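33-36 kDa outer membrane protein (Acinetobacter baumannii, PDB 6GIE) probably forms a beta-barrel channel across the outer membrane, as a member of the porin family. Local coordinates at residues F261-P264 with A265-V268. Residues are numbered along the deposited sequence; the frame is centred on the assembly and turned at random.
Sequences FITP and AVAV
Ala267 sets its methyl squarely over the Phe261 ring: CB stands 3.5 Å from the ring centroid, only 4° off the normal, so all six ring carbons lie at nearly the same distance from it. This CH-pi contact belongs to an antiparallel non-hydrogen-bonded pair whose two side chains leave the same face of the hairpin. With CG beside its own backbone N (chi1 -84°), the Phe261 ring comes out beneath the methyl, and the turn about CB-CG presents its face.

On the other face, Thr263 and Val266 pair, and the threonine hydroxyl braces the turn by accepting from two backbone N-H groups. At chi1 64°, OG1 sits between the backbone N and carbonyl carbon and is carried forward over the corner. There it takes two bent, weak bonds, from Ala265 N at 3.0 Å and Val266 N at 3.1 Å, as in an ST motif. Val266 N also donates to Thr263 O (3.0 Å), closing a type I turn from Thr263 to Val266. Val266 CG2 lies 3.8 Å from Thr263 OG1.

Ile262 is the extra residue of a classic beta bulge: it and Thr263 both face Val266, whose O receives weak bonds from Ile262 N (2.8 Å, strongly bent) and Thr263 N (3.4 Å, straighter). The Ile262 side chain runs along the neighbouring strand, bringing CD1 only loosely near Val268 CG2.

This tight hairpin joins strand 252-261 to strand 266-276 at one end of the antiparallel barrel wall. Strand 285-295 flanks it through Lys293 and Arg295, Lys233 bonds to Phe261 O, and Leu63 and Ala64 touch the Phe261 side chain, while a bound C8E detergent lies beside Val268.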
loop_
_atom_site.group_PDB
_atom_site.type_symbol
_atom_site.label_atom_id
_atom_site.label_comp_id
_atom_site.label_asym_id
_atom_site.label_seq_id
_atom_site.Cartn_x
_atom_site.Cartn_y
_atom_site.Cartn_z
ATOM N N PHE A 261 -13.953 7.446 -4.169
ATOM C CA PHE A 261 -14.815 7.319 -2.996
ATOM C C PHE A 261 -16.181 7.831 -3.352
ATOM O O PHE A 261 -16.370 9.005 -3.507
ATOM C CB PHE A 261 -14.272 8.133 -1.826
ATOM C CG PHE A 261 -13.235 7.438 -1.047
ATOM C CD1 PHE A 261 -11.927 7.343 -1.546
ATOM C CD2 PHE A 261 -13.529 6.907 0.207
ATOM C CE1 PHE A 261 -10.943 6.713 -0.803
ATOM C CE2 PHE A 261 -12.545 6.280 0.952
ATOM C CZ PHE A 261 -11.246 6.196 0.445
ATOM N N ILE A 262 -17.142 6.934 -3.476
ATOM C CA ILE A 262 -18.541 7.295 -3.784
ATOM C C ILE A 262 -19.100 8.056 -2.585
ATOM O O ILE A 262 -19.822 9.007 -2.734
ATOM C CB ILE A 262 -19.378 6.014 -4.049
ATOM C CG1 ILE A 262 -18.820 5.247 -5.246
ATOM C CG2 ILE A 262 -20.855 6.336 -4.207
ATOM C CD1 ILE A 262 -19.437 3.896 -5.429
ATOM N N THR A 263 -18.768 7.588 -1.386
ATOM C CA THR A 263 -18.981 8.331 -0.148
ATOM C C THR A 263 -17.704 8.111 0.605
ATOM O O THR A 263 -16.921 7.230 0.240
ATOM C CB THR A 263 -20.091 7.760 0.747
ATOM O OG1 THR A 263 -19.723 6.448 1.206
ATOM C CG2 THR A 263 -21.403 7.720 -0.019
ATOM N N PRO A 264 -17.518 8.859 1.679
ATOM C CA PRO A 264 -16.312 8.658 2.495
ATOM C C PRO A 264 -16.224 7.204 3.055
ATOM O O PRO A 264 -15.131 6.756 3.406
ATOM C CB PRO A 264 -16.476 9.683 3.617
ATOM C CG PRO A 264 -17.431 10.716 3.075
ATOM C CD PRO A 264 -18.348 9.987 2.133
ATOM N N ALA A 265 -17.372 6.517 3.126
ATOM C CA ALA A 265 -17.467 5.124 3.590
ATOM C C ALA A 265 -17.181 4.056 2.527
ATOM O O ALA A 265 -16.846 2.908 2.845
ATOM C CB ALA A 265 -18.866 4.869 4.143
ATOM N N VAL A 266 -17.385 4.401 1.277
ATOM C CA VAL A 266 -17.281 3.422 0.247
ATOM C C VAL A 266 -16.440 3.894 -0.916
ATOM O O VAL A 266 -16.750 4.903 -1.539
ATOM C CB VAL A 266 -18.680 3.050 -0.250
ATOM C CG1 VAL A 266 -18.570 1.896 -1.227
ATOM C CG2 VAL A 266 -19.551 2.630 0.928
ATOM N N ALA A 267 -15.426 3.117 -1.247
ATOM C CA ALA A 267 -14.583 3.394 -2.408
ATOM C C ALA A 267 -14.511 2.174 -3.346
ATOM O O ALA A 267 -14.596 1.049 -2.914
ATOM C CB ALA A 267 -13.174 3.850 -1.960
ATOM N N VAL A 268 -14.419 2.406 -4.643
ATOM C CA VAL A 268 -14.123 1.332 -5.570
ATOM C C VAL A 268 -12.993 1.765 -6.447
ATOM O O VAL A 268 -12.680 2.980 -6.558
ATOM C CB VAL A 268 -15.323 1.036 -6.426
ATOM C CG1 VAL A 268 -16.454 0.497 -5.533
ATOM C CG2 VAL A 268 -15.784 2.293 -7.166
#